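PDB 5GXX: glucanase from Clostridium thermocellum, which probably hydrolyses internal beta-1,4-glucosidic bonds of cellulose, as a family 9 endoglucanase of the cellulosome. Local coordinates for residues A14-E19 with W29-W34. The protein carries 1 engineered substitution. Numbering follows the deposited sequence.
Sequences AIYFYE and WNRVEW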
ATOM      1  N   ALA A  14     -36.960  28.661   0.558  1.00 11.61           N
ATOM      2  CA  ALA A  14     -36.547  28.519  -0.836  1.00 10.74           C
ATOM      3  C   ALA A  14     -35.522  29.568  -1.264  1.00 11.18           C
ATOM      4  O   ALA A  14     -34.645  29.269  -2.072  1.00 13.82           O
ATOM      5  CB  ALA A  14     -37.764  28.476  -1.780  1.00 12.32           C
ATOM      6  N   ILE A  15     -35.589  30.750  -0.651  1.00 11.13           N
ATOM      7  CA  ILE A  15     -34.596  31.797  -0.881  1.00 11.97           C
ATOM      8  C   ILE A  15     -33.279  31.516  -0.169  1.00 11.74           C
ATOM      9  O   ILE A  15     -32.198  31.705  -0.749  1.00 13.22           O
ATOM     10  CB  ILE A  15     -35.153  33.168  -0.439  1.00 10.95           C
ATOM     11  CG1 ILE A  15     -36.374  33.523  -1.292  1.00 11.78           C
ATOM     12  CG2 ILE A  15     -34.081  34.270  -0.573  1.00 12.61           C
ATOM     13  CD1 ILE A  15     -37.225  34.630  -0.657  1.00 12.21           C
ATOM     14  N   TYR A  16     -33.403  31.089   1.087  1.00 11.43           N
ATOM     15  CA  TYR A  16     -32.259  30.750   1.944  1.00 10.80           C
ATOM     16  C   TYR A  16     -31.394  29.696   1.277  1.00 10.97           C
ATOM     17  O   TYR A  16     -30.173  29.718   1.438  1.00 12.13           O
ATOM     18  CB  TYR A  16     -32.766  30.276   3.317  1.00 12.02           C
ATOM     19  CG  TYR A  16     -31.728  29.719   4.266  1.00 11.66           C
ATOM     20  CD1 TYR A  16     -31.405  28.351   4.275  1.00 11.33           C
ATOM     21  CD2 TYR A  16     -31.077  30.549   5.179  1.00 10.09           C
ATOM     22  CE1 TYR A  16     -30.493  27.830   5.167  1.00 12.11           C
ATOM     23  CE2 TYR A  16     -30.168  30.031   6.119  1.00 11.32           C
ATOM     24  CZ  TYR A  16     -29.887  28.677   6.090  1.00 12.45           C
ATOM     25  OH  TYR A  16     -28.992  28.137   6.969  1.00 14.54           O
ATOM     26  N   PHE A  17     -32.016  28.776   0.535  1.00 11.47           N
ATOM     27  CA  PHE A  17     -31.236  27.826  -0.262  1.00 11.34           C
ATOM     28  C   PHE A  17     -30.085  28.493  -1.019  1.00 10.97           C
ATOM     29  O   PHE A  17     -28.961  27.974  -0.990  1.00 10.50           O
ATOM     30  CB  PHE A  17     -32.157  27.027  -1.201  1.00  9.74           C
ATOM     31  CG  PHE A  17     -31.406  26.221  -2.233  1.00 11.59           C
ATOM     32  CD1 PHE A  17     -30.762  25.034  -1.906  1.00 11.45           C
ATOM     33  CD2 PHE A  17     -31.351  26.666  -3.541  1.00 10.47           C
ATOM     34  CE1 PHE A  17     -30.072  24.284  -2.863  1.00 12.31           C
ATOM     35  CE2 PHE A  17     -30.699  25.905  -4.537  1.00 15.20           C
ATOM     36  CZ  PHE A  17     -30.035  24.723  -4.197  1.00  9.28           C
ATOM     37  N   TYR A  18     -30.354  29.619  -1.686  1.00 10.98           N
ATOM     38  CA  TYR A  18     -29.291  30.259  -2.465  1.00 11.28           C
ATOM     39  C   TYR A  18     -28.110  30.701  -1.605  1.00 12.36           C
ATOM     40  O   TYR A  18     -26.965  30.687  -2.070  1.00 12.63           O
ATOM     41  CB  TYR A  18     -29.837  31.402  -3.314  1.00 11.83           C
ATOM     42  CG  TYR A  18     -30.714  30.867  -4.419  1.00 11.44           C
ATOM     43  CD1 TYR A  18     -30.152  30.385  -5.601  1.00  9.17           C
ATOM     44  CD2 TYR A  18     -32.099  30.780  -4.257  1.00 10.54           C
ATOM     45  CE1 TYR A  18     -30.945  29.833  -6.594  1.00  9.54           C
ATOM     46  CE2 TYR A  18     -32.905  30.247  -5.254  1.00 10.84           C
ATOM     47  CZ  TYR A  18     -32.318  29.775  -6.414  1.00 12.47           C
ATOM     48  OH  TYR A  18     -33.092  29.273  -7.435  1.00 11.28           O
ATOM     49  N   GLU A  19     -28.340  31.061  -0.342  1.00 10.67           N
ATOM     50  CA  GLU A  19     -27.210  31.385   0.541  1.00 11.21           C
ATOM     51  C   GLU A  19     -26.343  30.164   0.857  1.00 11.81           C
ATOM     52  O   GLU A  19     -25.136  30.271   1.094  1.00 13.13           O
ATOM     53  CB  GLU A  19     -27.711  32.032   1.832  1.00 11.71           C
ATOM     54  CG  GLU A  19     -28.259  33.417   1.532  1.00 15.11           C
ATOM     55  CD  GLU A  19     -28.933  34.106   2.713  1.00 13.14           C
ATOM     56  OE1 GLU A  19     -28.484  33.975   3.859  1.00 13.78           O
ATOM     57  OE2 GLU A  19     -29.933  34.795   2.452  1.00 16.32           O
ATOM     58  N   TRP A  29     -24.045  39.261   5.207  1.00 15.95           N
ATOM     59  CA  TRP A  29     -25.381  38.882   5.613  1.00 15.29           C
ATOM     60  C   TRP A  29     -25.719  37.401   5.395  1.00 14.77           C
ATOM     61  O   TRP A  29     -26.853  37.002   5.629  1.00 15.28           O
ATOM     62  CB  TRP A  29     -26.418  39.765   4.910  1.00 16.48           C
ATOM     63  CG  TRP A  29     -26.206  39.922   3.415  1.00 14.33           C
ATOM     64  CD1 TRP A  29     -25.626  40.997   2.792  1.00 17.02           C
ATOM     65  CD2 TRP A  29     -26.554  38.996   2.362  1.00 14.40           C
ATOM     66  NE1 TRP A  29     -25.613  40.811   1.436  1.00 14.71           N
ATOM     67  CE2 TRP A  29     -26.175  39.595   1.139  1.00 13.64           C
ATOM     68  CE3 TRP A  29     -27.164  37.735   2.330  1.00 15.34           C
ATOM     69  CZ2 TRP A  29     -26.367  38.964  -0.099  1.00 15.12           C
ATOM     70  CZ3 TRP A  29     -27.387  37.122   1.090  1.00 15.84           C
ATOM     71  CH2 TRP A  29     -26.977  37.739  -0.100  1.00 15.77           C
ATOM     72  N   ASN A  30     -24.761  36.595   4.939  1.00 14.61           N
ATOM     73  CA  ASN A  30     -25.021  35.162   4.779  1.00 13.66           C
ATOM     74  C   ASN A  30     -25.458  34.542   6.111  1.00 14.53           C
ATOM     75  O   ASN A  30     -24.778  34.723   7.129  1.00 14.28           O
ATOM     76  CB  ASN A  30     -23.730  34.483   4.320  1.00 13.12           C
ATOM     77  CG  ASN A  30     -23.908  32.995   4.082  1.00 13.52           C
ATOM     78  OD1 ASN A  30     -23.820  32.210   5.013  1.00 13.88           O
ATOM     79  ND2 ASN A  30     -24.138  32.604   2.833  1.00 14.86           N
ATOM     80  N   ARG A  31     -26.547  33.775   6.098  1.00 12.83           N
ATOM     81  CA  ARG A  31     -27.182  33.303   7.320  1.00 13.78           C
ATOM     82  C   ARG A  31     -26.873  31.844   7.620  1.00 13.31           C
ATOM     83  O   ARG A  31     -27.485  31.255   8.512  1.00 16.35           O
ATOM     84  CB  ARG A  31     -28.700  33.444   7.201  1.00 13.87           C
ATOM     85  CG  ARG A  31     -29.213  34.881   7.133  1.00 12.91           C
ATOM     86  CD  ARG A  31     -30.692  34.890   6.800  1.00 12.73           C
ATOM     87  NE  ARG A  31     -30.975  34.562   5.400  1.00 13.61           N
ATOM     88  CZ  ARG A  31     -32.191  34.362   4.908  1.00 11.99           C
ATOM     89  NH1 ARG A  31     -33.259  34.411   5.704  1.00 17.62           N
ATOM     90  NH2 ARG A  31     -32.322  34.094   3.614  1.00 14.01           N
ATOM     91  N   VAL A  32     -25.899  31.277   6.913  1.00 13.86           N
ATOM     92  CA  VAL A  32     -25.672  29.835   6.955  1.00 14.28           C
ATOM     93  C   VAL A  32     -24.444  29.518   7.809  1.00 13.65           C
ATOM     94  O   VAL A  32     -23.318  29.755   7.380  1.00 14.33           O
ATOM     95  CB  VAL A  32     -25.512  29.256   5.543  1.00 13.55           C
ATOM     96  CG1 VAL A  32     -25.568  27.731   5.606  1.00 12.00           C
ATOM     97  CG2 VAL A  32     -26.617  29.766   4.599  1.00 14.04           C
ATOM     98  N   GLU A  33     -24.659  28.974   9.006  1.00 15.23           N
ATOM     99  CA  GLU A  33     -23.598  28.831  10.006  1.00 15.34           C
ATOM    100  C   GLU A  33     -22.551  27.833   9.552  1.00 15.52           C
ATOM    101  O   GLU A  33     -21.390  27.933   9.967  1.00 16.62           O
ATOM    102  CB  GLU A  33     -24.170  28.401  11.366  1.00 15.81           C
ATOM    103  CG  GLU A  33     -24.829  27.038  11.357  1.00 16.09           C
ATOM    104  CD  GLU A  33     -25.291  26.632  12.741  1.00 21.45           C
ATOM    105  OE1 GLU A  33     -24.474  26.731  13.684  1.00 27.48           O
ATOM    106  OE2 GLU A  33     -26.455  26.214  12.888  1.00 18.85           O
ATOM    107  N   TRP A  34     -22.958  26.897   8.699  1.00 13.83           N
ATOM    108  CA  TRP A  34     -22.042  25.876   8.180  1.00 14.08           C
ATOM    109  C   TRP A  34     -21.428  26.229   6.826  1.00 13.11           C
ATOM    110  O   TRP A  34     -20.869  25.346   6.159  1.00 14.26           O
ATOM    111  CB  TRP A  34     -22.763  24.533   8.087  1.00 11.74           C
ATOM    112  CG  TRP A  34     -24.125  24.562   7.430  1.00 13.14           C
ATOM    113  CD1 TRP A  34     -25.323  24.844   8.030  1.00 13.53           C
ATOM    114  CD2 TRP A  34     -24.419  24.298   6.048  1.00 12.21           C
ATOM    115  NE1 TRP A  34     -26.342  24.754   7.109  1.00 12.23           N
ATOM    116  CE2 TRP A  34     -25.821  24.400   5.894  1.00 12.30           C
ATOM    117  CE3 TRP A  34     -23.640  23.941   4.938  1.00 13.31           C
ATOM    118  CZ2 TRP A  34     -26.459  24.187   4.669  1.00 14.38           C
ATOM    119  CZ3 TRP A  34     -24.279  23.723   3.711  1.00 13.39           C
ATOM    120  CH2 TRP A  34     -25.676  23.855   3.591  1.00 13.35           C
TER
HETATM  121  O   HOH W   1     -29.113  25.470   7.432  1.00 13.84           O
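Glu-19, on helix 7-20 of the family 9 catalytic domain, an (alpha/alpha)6 barrel, meets the following loop with every atom of its side chain. Glu-19 CB packs on Val-32 CG2 at 3.7 Å, and Glu-19 CG lies 3.8 Å from Trp-29 CZ3. With CG anti to the carbonyl carbon (chi1 -69°) and the chain extended beyond, the carboxylate reaches Arg-31, which grips it side-on. Glu-19 OE1 takes two N-H groups, the backbone N of Arg-31 nearly along the C-O axis and Arg-31 NE on the syn side, each at 3.0 Å. Glu-19 OE2 receives Arg-31 NH2 at 2.7 Å from above the carboxylate plane, also accepts from Asn-91 ND2, and touches the edge of the Trp-29 ring. Tyr-16 CD2 sits over one guanidinium face, the ring turned 77° from it. Beyond, Tyr-16 OH rests against Val-32 CG1, and a water joins this hydroxyl to Trp-34 NE1. The backbone is tied too: Asn-30 ND2 donates to Glu-19 O at 3.1 Å and to Gln-22 OE1, while Asn-30 OD1 closes an Asx turn onto Val-32 N. The carboxylate thus joins helix 7-20 to both the loop and helix 85-101, and the bound guanidinium should favour the ionised form of Glu-19.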